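Local coordinates for enoyl-[acyl-carrier-protein] reductase [FMN] (PDB 5GVJ) that probably reduces enoyl-[acyl-carrier-protein] with NADH, using FMN, as an enoyl-ACP reductase of the FabK type, at residues I137-G140 / M141-G145; V213-S216 / I217-V221; G278-A281 / G282-E286; P289-Q292 / I293-I297. The protein carries 1 engineered substitution. One frame throughout, in Å; residues are numbered along the deposited sequence.

Interaction 1 of 4, residues I137-G140 / M141-G145; sequences IAEG and MESGG
Ser143 closes a tight turn on Gly140, and hydrogen bonds do most of the work. Gly140 O accepts twice: from Ser143 N at 3.1 Å, the closing bond of a type I beta turn, and from Ser143 OG at 2.9 Å. The hydroxyl comes nearly end-on to the carbonyl, at a C=O...O angle of 165°, whereas the amide sits above the carbonyl plane. With OG set between its own backbone N and carbonyl carbon (chi1 59°), the side chain folds back over the turn.

The extended side chain of Glu139 adds van der Waals contact, its CG 3.3 Å from Ser143 OG. Glu142 bends back so that its OE1 rests 3.5 Å from Gly140 C; that carboxylate is held by Thr152 N and by Thr151 of the second subunit. A CB on Gly140 would run into Glu142 OE1, which suits a glycine at this position.

Water mediates the last link, donating to Glu139 OE1 at 3.3 Å and, weakly, to Gly144 O. Glu139 and Gly144 both bind FMN, although the cofactor is absent here. The doubly gripped carbonyl thus probably helps to hold the path of the chain from strand 136-139 of the barrel into the flavin site.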
loop_
_atom_site.group_PDB
_atom_site.type_symbol
_atom_site.label_atom_id
_atom_site.label_comp_id
_atom_site.label_asym_id
_atom_site.label_seq_id
_atom_site.Cartn_x
_atom_site.Cartn_y
_atom_site.Cartn_z
ATOM N N ILE A 137 -15.934 -0.359 -0.283
ATOM C CA ILE A 137 -14.694 -0.805 -0.885
ATOM C C ILE A 137 -13.718 0.354 -0.762
ATOM O O ILE A 137 -13.991 1.462 -1.246
ATOM C CB ILE A 137 -14.896 -1.222 -2.351
ATOM C CG1 ILE A 137 -15.797 -2.467 -2.447
ATOM C CG2 ILE A 137 -13.545 -1.518 -3.010
ATOM C CD1 ILE A 137 -16.529 -2.607 -3.782
ATOM N N ALA A 138 -12.609 0.122 -0.071
ATOM C CA ALA A 138 -11.560 1.119 0.064
ATOM C C ALA A 138 -10.526 0.775 -0.992
ATOM O O ALA A 138 -9.845 -0.245 -0.888
ATOM C CB ALA A 138 -10.968 1.105 1.472
ATOM N N GLU A 139 -10.438 1.590 -2.028
ATOM C CA GLU A 139 -9.626 1.249 -3.192
ATOM C C GLU A 139 -8.365 2.100 -3.208
ATOM O O GLU A 139 -8.432 3.308 -3.462
ATOM C CB GLU A 139 -10.426 1.440 -4.479
ATOM C CG GLU A 139 -9.621 1.114 -5.721
ATOM C CD GLU A 139 -10.465 1.184 -6.977
ATOM O OE1 GLU A 139 -10.590 2.277 -7.563
ATOM O OE2 GLU A 139 -11.012 0.138 -7.361
ATOM N N GLY A 140 -7.217 1.468 -2.961
ATOM C CA GLY A 140 -5.953 2.176 -3.019
ATOM C C GLY A 140 -5.519 2.480 -4.441
ATOM O O GLY A 140 -5.911 1.817 -5.412
ATOM N N MET A 141 -4.688 3.519 -4.561
ATOM C CA MET A 141 -4.259 4.038 -5.860
ATOM C C MET A 141 -3.293 3.120 -6.605
ATOM O O MET A 141 -2.924 3.454 -7.738
ATOM C CB MET A 141 -3.620 5.414 -5.679
ATOM C CG MET A 141 -2.462 5.414 -4.717
ATOM S SD MET A 141 -0.914 5.287 -5.619
ATOM C CE MET A 141 -0.838 6.933 -6.342
ATOM N N GLU A 142 -2.870 1.991 -6.032
ATOM C CA GLU A 142 -2.118 1.024 -6.828
ATOM C C GLU A 142 -3.007 0.237 -7.778
ATOM O O GLU A 142 -2.489 -0.538 -8.589
ATOM C CB GLU A 142 -1.357 0.029 -5.940
ATOM C CG GLU A 142 -2.157 -0.540 -4.758
ATOM C CD GLU A 142 -1.928 0.263 -3.482
ATOM O OE1 GLU A 142 -2.404 1.414 -3.408
ATOM O OE2 GLU A 142 -1.244 -0.249 -2.570
ATOM N N SER A 143 -4.321 0.394 -7.690
ATOM C CA SER A 143 -5.184 -0.342 -8.595
ATOM C C SER A 143 -5.106 0.264 -9.997
ATOM O O SER A 143 -4.570 1.358 -10.204
ATOM C CB SER A 143 -6.618 -0.360 -8.070
ATOM O OG SER A 143 -7.121 0.946 -7.930
ATOM N N GLY A 144 -5.633 -0.484 -10.980
ATOM C CA GLY A 144 -5.690 0.007 -12.340
ATOM C C GLY A 144 -6.894 0.908 -12.584
ATOM O O GLY A 144 -7.845 0.964 -11.802
ATOM N N GLY A 145 -6.836 1.634 -13.694
ATOM C CA GLY A 145 -7.939 2.497 -14.056
ATOM C C GLY A 145 -7.915 3.780 -13.251
ATOM O O GLY A 145 -6.888 4.184 -12.700
HETATM O O HOH W 1 -10.926 1.308 -10.656
#

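Interaction 2 of 4, residues V213-S216 / I217-V221; sequences VKAS and IRDTV. With NA (sodium ion), chain C.
The carboxylate of Asp219 turns back over the start of Ser216. Asp219 OD2 accepts a hydrogen bond from Ser216 N at 2.8 Å, almost straight (174°), but the donor arrives from above the carboxylate plane, 43° out of it. What brings the carboxylate there is an Asp219 chi1 of -79°, which swings CG to the side of its own backbone N. Ser216 OG reaches the other way along the chain, accepting from Arg218 N at 3.2 Å to form an ST turn.

Within the same few residues Asp219 N bonds to Ser216 O, closing a type I beta turn that links the end of helix 206-214 to strand 220-223. Alongside the polar pair, Ala215 CB touches Asp219 CB at 4.0 Å. Ser216 N would probably lose its carboxylate acceptor if Asp219 gave way to an alanine, and the chain just after the helix would be less firmly held.

Immediately before this turn, Val213 O, in the last turn of the helix, and Ala215 O, just past its end, each bind a sodium ion at 2.5 Å. Ile212, Ala281, Ile284 and a water supply other ligands, while Ile217 packs on Val154 of the second subunit.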
loop_
_atom_site.group_PDB
_atom_site.type_symbol
_atom_site.label_atom_id
_atom_site.label_comp_id
_atom_site.label_asym_id
_atom_site.label_seq_id
_atom_site.Cartn_x
_atom_site.Cartn_y
_atom_site.Cartn_z
ATOM N N VAL A 213 0.653 -10.830 -17.394
ATOM C CA VAL A 213 1.647 -11.823 -17.010
ATOM C C VAL A 213 3.051 -11.238 -17.106
ATOM O O VAL A 213 3.861 -11.367 -16.183
ATOM C CB VAL A 213 1.503 -13.079 -17.889
ATOM C CG1 VAL A 213 2.741 -13.944 -17.789
ATOM C CG2 VAL A 213 0.256 -13.860 -17.488
ATOM N N LYS A 214 3.357 -10.583 -18.226
ATOM C CA LYS A 214 4.724 -10.114 -18.436
ATOM C C LYS A 214 5.035 -8.892 -17.586
ATOM O O LYS A 214 6.198 -8.662 -17.245
ATOM C CB LYS A 214 4.948 -9.790 -19.914
ATOM C CG LYS A 214 5.066 -11.013 -20.816
ATOM C CD LYS A 214 5.132 -10.584 -22.280
ATOM C CE LYS A 214 5.546 -11.740 -23.189
ATOM N NZ LYS A 214 4.399 -12.618 -23.530
ATOM N N ALA A 215 4.020 -8.106 -17.236
ATOM C CA ALA A 215 4.247 -6.835 -16.561
ATOM C C ALA A 215 4.844 -7.049 -15.175
ATOM O O ALA A 215 4.449 -7.964 -14.449
ATOM C CB ALA A 215 2.937 -6.059 -16.435
ATOM N N SER A 216 5.793 -6.185 -14.806
ATOM C CA SER A 216 6.372 -6.169 -13.470
ATOM C C SER A 216 5.624 -5.179 -12.575
ATOM O O SER A 216 4.702 -4.486 -13.007
ATOM C CB SER A 216 7.847 -5.786 -13.538
ATOM O OG SER A 216 7.940 -4.404 -13.819
ATOM N N ILE A 217 6.054 -5.073 -11.310
ATOM C CA ILE A 217 5.396 -4.147 -10.389
ATOM C C ILE A 217 5.631 -2.691 -10.776
ATOM O O ILE A 217 4.924 -1.802 -10.285
ATOM C CB ILE A 217 5.849 -4.395 -8.933
ATOM C CG1 ILE A 217 7.354 -4.148 -8.784
ATOM C CG2 ILE A 217 5.485 -5.819 -8.501
ATOM C CD1 ILE A 217 7.873 -4.391 -7.362
ATOM N N ARG A 218 6.602 -2.421 -11.654
ATOM C CA ARG A 218 6.944 -1.065 -12.073
ATOM C C ARG A 218 6.437 -0.729 -13.469
ATOM O O ARG A 218 6.775 0.332 -14.000
ATOM C CB ARG A 218 8.465 -0.864 -12.026
ATOM C CG ARG A 218 9.038 -0.775 -10.628
ATOM C CD ARG A 218 10.512 -0.344 -10.654
ATOM N NE ARG A 218 11.329 -1.299 -11.405
ATOM C CZ ARG A 218 12.622 -1.128 -11.664
ATOM N NH1 ARG A 218 13.243 -0.039 -11.225
ATOM N NH2 ARG A 218 13.295 -2.045 -12.355
ATOM N N ASP A 219 5.639 -1.598 -14.087
ATOM C CA ASP A 219 5.275 -1.413 -15.483
ATOM C C ASP A 219 3.943 -0.701 -15.670
ATOM O O ASP A 219 3.366 -0.777 -16.757
ATOM C CB ASP A 219 5.250 -2.754 -16.208
ATOM C CG ASP A 219 6.639 -3.237 -16.576
ATOM O OD1 ASP A 219 7.566 -2.402 -16.663
ATOM O OD2 ASP A 219 6.796 -4.453 -16.775
ATOM N N THR A 220 3.431 -0.021 -14.649
ATOM C CA THR A 220 2.266 0.822 -14.863
ATOM C C THR A 220 2.664 2.287 -14.742
ATOM O O THR A 220 3.712 2.625 -14.184
ATOM C CB THR A 220 1.126 0.500 -13.885
ATOM O OG1 THR A 220 1.492 0.928 -12.570
ATOM C CG2 THR A 220 0.819 -0.997 -13.869
ATOM N N VAL A 221 1.828 3.152 -15.311
ATOM C CA VAL A 221 1.997 4.599 -15.242
ATOM C C VAL A 221 0.666 5.212 -14.873
ATOM O O VAL A 221 -0.395 4.665 -15.184
ATOM C CB VAL A 221 2.465 5.228 -16.570
ATOM C CG1 VAL A 221 3.935 5.184 -16.689
ATOM C CG2 VAL A 221 1.812 4.525 -17.736
HETATM NA NA NA C . 3.019 -10.054 -14.264
HETATM O O HOH W 2 5.101 -10.758 -13.076
#

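Interaction 3 of 4, residues G278-A281 / G282-E286; sequences GQSA and GLIDE. With NA (sodium ion), chain C.
The carbonyl group of Ser280 has Leu283 over one face and Ile284 over the other. On the first side Leu283 N bonds to Ser280 O at 2.9 Å, 62° out of the carbonyl plane, and Leu283 CB follows at 3.4 Å. From the opposite side Ile284 lays its CG1 and CD1 branch against the oxygen, CD1 at 3.6 Å from Ser280 O; with CG1 anti to the carbonyl carbon of Ile284 (chi1 -67°), the branch is directed backward. The next carbonyl is also used from both sides. Ile284 N bonds to Ala281 O at 3.0 Å from above its plane, while the sodium ion binds the same oxygen at 2.3 Å from the other side, an electrostatic pull that probably polarises this peptide.

One residue earlier, Gly282 N bonds to Gln279 O, again out of plane. These three-residue steps are those of a 3-10 turn, whose tight winding tilts each N-H away from the carbonyl plane. Past its far end Ile284 O is a ligand of the sodium ion, 2.3 Å away. A water on the ion donates to Asp285 OD1 at 2.6 Å.

The amide of Gln279 is bound by the backbone of Glu149 and Thr151 of the second subunit. Ser280 binds FMN in this protein, near Thr194 and Gly172. The segment is therefore a 3-10 turn with its start in the flavin site and its end in a sodium site built largely from backbone carbonyls.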
loop_
_atom_site.group_PDB
_atom_site.type_symbol
_atom_site.label_atom_id
_atom_site.label_comp_id
_atom_site.label_asym_id
_atom_site.label_seq_id
_atom_site.Cartn_x
_atom_site.Cartn_y
_atom_site.Cartn_z
ATOM N N GLY A 278 -3.513 -2.786 -12.511
ATOM C CA GLY A 278 -2.888 -2.274 -11.313
ATOM C C GLY A 278 -1.490 -2.815 -11.115
ATOM O O GLY A 278 -1.002 -3.660 -11.865
ATOM N N GLN A 279 -0.836 -2.305 -10.065
ATOM C CA GLN A 279 0.520 -2.739 -9.767
ATOM C C GLN A 279 0.568 -4.210 -9.401
ATOM O O GLN A 279 1.628 -4.834 -9.524
ATOM C CB GLN A 279 1.115 -1.877 -8.631
ATOM C CG GLN A 279 1.342 -0.422 -9.039
ATOM C CD GLN A 279 2.025 0.396 -7.952
ATOM O OE1 GLN A 279 2.270 -0.099 -6.855
ATOM N NE2 GLN A 279 2.338 1.656 -8.259
ATOM N N SER A 280 -0.561 -4.791 -8.983
ATOM C CA SER A 280 -0.544 -6.218 -8.684
ATOM C C SER A 280 -0.276 -7.079 -9.913
ATOM O O SER A 280 -0.076 -8.285 -9.756
ATOM C CB SER A 280 -1.862 -6.663 -8.041
ATOM O OG SER A 280 -2.903 -6.647 -8.987
ATOM N N ALA A 281 -0.252 -6.508 -11.123
ATOM C CA ALA A 281 0.159 -7.315 -12.276
ATOM C C ALA A 281 1.562 -7.879 -12.083
ATOM O O ALA A 281 1.851 -8.992 -12.531
ATOM C CB ALA A 281 0.081 -6.497 -13.570
ATOM N N GLY A 282 2.433 -7.161 -11.370
ATOM C CA GLY A 282 3.766 -7.682 -11.115
ATOM C C GLY A 282 3.802 -8.891 -10.205
ATOM O O GLY A 282 4.845 -9.546 -10.107
ATOM N N LEU A 283 2.694 -9.196 -9.539
ATOM C CA LEU A 283 2.570 -10.382 -8.712
ATOM C C LEU A 283 1.945 -11.546 -9.468
ATOM O O LEU A 283 1.802 -12.637 -8.907
ATOM C CB LEU A 283 1.719 -10.068 -7.481
ATOM C CG LEU A 283 2.213 -8.934 -6.597
ATOM C CD1 LEU A 283 1.141 -8.577 -5.564
ATOM C CD2 LEU A 283 3.520 -9.361 -5.943
ATOM N N ILE A 284 1.549 -11.330 -10.715
ATOM C CA ILE A 284 0.819 -12.319 -11.497
ATOM C C ILE A 284 1.754 -12.843 -12.580
ATOM O O ILE A 284 2.216 -12.083 -13.442
ATOM C CB ILE A 284 -0.459 -11.718 -12.088
ATOM C CG1 ILE A 284 -1.447 -11.391 -10.957
ATOM C CG2 ILE A 284 -1.089 -12.668 -13.112
ATOM C CD1 ILE A 284 -2.516 -10.402 -11.363
ATOM N N ASP A 285 2.055 -14.133 -12.519
ATOM C CA ASP A 285 2.993 -14.737 -13.450
ATOM C C ASP A 285 2.370 -15.796 -14.335
ATOM O O ASP A 285 3.087 -16.409 -15.138
ATOM C CB ASP A 285 4.171 -15.344 -12.693
ATOM C CG ASP A 285 4.928 -14.302 -11.928
ATOM O OD1 ASP A 285 5.350 -13.305 -12.554
ATOM O OD2 ASP A 285 5.043 -14.454 -10.699
ATOM N N GLU A 286 1.070 -16.033 -14.220
ATOM C CA GLU A 286 0.433 -16.980 -15.125
ATOM C C GLU A 286 -1.073 -16.807 -15.046
ATOM O O GLU A 286 -1.615 -16.310 -14.053
ATOM C CB GLU A 286 0.831 -18.426 -14.819
ATOM C CG GLU A 286 0.523 -18.886 -13.423
ATOM C CD GLU A 286 0.824 -20.361 -13.226
ATOM O OE1 GLU A 286 0.346 -21.179 -14.038
ATOM O OE2 GLU A 286 1.547 -20.702 -12.269
HETATM NA NA NA C . 3.019 -10.054 -14.264
HETATM O O HOH W 2 5.101 -10.758 -13.076
#

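Interaction 4 of 4, residues P289-Q292 / I293-I297; sequences PVKQ and IIEDI
Val290 and Ile294 lie side by side on the buried side of the first turns of helix 290-309, pointing the same way, with Val290 CG1 4.2 Å from Ile294 CD1. Ile293 packs more closely against the backbone, its CG1 3.3 Å from Pro289 O. Phe196 of helix 193-197 covers all three apolar side chains. Pro289 is the N-cap, and its carbonyl begins the regular ladder by accepting Ile293 N at 2.9 Å, while Val290 N, left over by the helix start, is bound by Glu201.

The solvent side is polar and looser. Lys291 CG meets Glu295 OE2 at 3.6 Å, but only the aliphatic part takes part: Lys291 NZ stays 5.0 Å from Glu295 OE2 and bonds to Ala37 O. The amide of Gln292 lies between the carboxylates of Glu295 and Asp296, about perpendicular to that of Glu295 (82°), and Gln292 CG is 3.4 Å from Asp296 OD2. Asp296 is in turn salt-bridged to Lys288. Replacing Gln292 by an alanine is likely to open a gap beside the two carboxylates, with Glu295 losing its neighbour and Asp296 relying on Lys288.

Hydrophobic contact thus secures the inner face of the helix, whereas on the outer face the charged ends of Lys291 and Asp296 find partners outside these turns, Ala37 O and Lys288, the latter just before the helix.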
loop_
_atom_site.group_PDB
_atom_site.type_symbol
_atom_site.label_atom_id
_atom_site.label_comp_id
_atom_site.label_asym_id
_atom_site.label_seq_id
_atom_site.Cartn_x
_atom_site.Cartn_y
_atom_site.Cartn_z
ATOM N N PRO A 289 -7.155 -20.755 -13.869
ATOM C CA PRO A 289 -8.603 -20.891 -13.710
ATOM C C PRO A 289 -9.077 -20.147 -12.476
ATOM O O PRO A 289 -8.381 -20.079 -11.461
ATOM C CB PRO A 289 -8.803 -22.402 -13.549
ATOM C CG PRO A 289 -7.600 -23.015 -14.182
ATOM C CD PRO A 289 -6.478 -22.063 -13.851
ATOM N N VAL A 290 -10.286 -19.593 -12.581
ATOM C CA VAL A 290 -10.926 -18.918 -11.453
ATOM C C VAL A 290 -10.962 -19.824 -10.230
ATOM O O VAL A 290 -10.657 -19.392 -9.113
ATOM C CB VAL A 290 -12.333 -18.440 -11.865
ATOM C CG1 VAL A 290 -13.220 -18.183 -10.636
ATOM C CG2 VAL A 290 -12.211 -17.176 -12.711
ATOM N N LYS A 291 -11.299 -21.102 -10.424
ATOM C CA LYS A 291 -11.369 -22.026 -9.293
ATOM C C LYS A 291 -10.021 -22.152 -8.592
ATOM O O LYS A 291 -9.950 -22.145 -7.354
ATOM C CB LYS A 291 -11.848 -23.401 -9.764
ATOM C CG LYS A 291 -12.712 -24.132 -8.742
ATOM C CD LYS A 291 -14.183 -23.703 -8.866
ATOM C CE LYS A 291 -14.936 -23.863 -7.541
ATOM N NZ LYS A 291 -14.378 -22.958 -6.445
ATOM N N GLN A 292 -8.940 -22.278 -9.366
ATOM C CA GLN A 292 -7.616 -22.394 -8.768
ATOM C C GLN A 292 -7.217 -21.108 -8.054
ATOM O O GLN A 292 -6.630 -21.153 -6.966
ATOM C CB GLN A 292 -6.588 -22.730 -9.845
ATOM C CG GLN A 292 -5.237 -23.148 -9.282
ATOM C CD GLN A 292 -5.347 -24.420 -8.443
ATOM O OE1 GLN A 292 -4.904 -24.461 -7.296
ATOM N NE2 GLN A 292 -5.966 -25.454 -9.007
ATOM N N ILE A 293 -7.499 -19.954 -8.669
ATOM C CA ILE A 293 -7.203 -18.670 -8.025
ATOM C C ILE A 293 -7.780 -18.635 -6.615
ATOM O O ILE A 293 -7.088 -18.297 -5.647
ATOM C CB ILE A 293 -7.743 -17.501 -8.866
ATOM C CG1 ILE A 293 -6.978 -17.390 -10.186
ATOM C CG2 ILE A 293 -7.694 -16.175 -8.058
ATOM C CD1 ILE A 293 -7.595 -16.369 -11.174
ATOM N N ILE A 294 -9.057 -18.981 -6.480
ATOM C CA ILE A 294 -9.698 -18.907 -5.171
ATOM C C ILE A 294 -9.123 -19.957 -4.227
ATOM O O ILE A 294 -8.935 -19.691 -3.034
ATOM C CB ILE A 294 -11.228 -19.034 -5.324
ATOM C CG1 ILE A 294 -11.776 -17.825 -6.091
ATOM C CG2 ILE A 294 -11.912 -19.176 -3.945
ATOM C CD1 ILE A 294 -13.235 -17.919 -6.473
ATOM N N GLU A 295 -8.824 -21.164 -4.737
ATOM C CA GLU A 295 -8.193 -22.189 -3.901
ATOM C C GLU A 295 -6.831 -21.731 -3.381
ATOM O O GLU A 295 -6.501 -21.925 -2.203
ATOM C CB GLU A 295 -8.020 -23.493 -4.683
ATOM C CG GLU A 295 -9.303 -24.255 -4.925
ATOM C CD GLU A 295 -9.151 -25.292 -6.025
ATOM O OE1 GLU A 295 -8.004 -25.742 -6.279
ATOM O OE2 GLU A 295 -10.184 -25.644 -6.645
ATOM N N ASP A 296 -6.004 -21.169 -4.262
ATOM C CA ASP A 296 -4.662 -20.757 -3.848
ATOM C C ASP A 296 -4.716 -19.591 -2.860
ATOM O O ASP A 296 -3.891 -19.518 -1.937
ATOM C CB ASP A 296 -3.830 -20.369 -5.069
ATOM C CG ASP A 296 -3.605 -21.527 -6.027
ATOM O OD1 ASP A 296 -3.714 -22.709 -5.615
ATOM O OD2 ASP A 296 -3.305 -21.237 -7.200
ATOM N N ILE A 297 -5.651 -18.652 -3.065
ATOM C CA ILE A 297 -5.813 -17.539 -2.120
ATOM C C ILE A 297 -6.073 -18.074 -0.721
ATOM O O ILE A 297 -5.426 -17.676 0.255
ATOM C CB ILE A 297 -6.965 -16.605 -2.541
ATOM C CG1 ILE A 297 -6.740 -15.908 -3.883
ATOM C CG2 ILE A 297 -7.256 -15.580 -1.436
ATOM C CD1 ILE A 297 -5.344 -15.617 -4.183
#

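Interactions 1 and 3 are buried and line the flavin site, whereas interactions 2 and 4 are only partly buried and reach the surface. Interactions 2 and 3 hold one element in common, the sodium ion with its water, and pack together through Ile217 and Gly282. Interaction 1 meets interaction 3 where Glu142 O lies 2.8 Å from Gln279 N, a probable hydrogen bond. All three border the second subunit; interaction 4, on the helix that follows interaction 3 in sequence, does not. Chemistry follows place: backbone turns and carbonyls predominate near the cofactor site and the metal, while 289-297 separates an apolar inner side from a charged outer one.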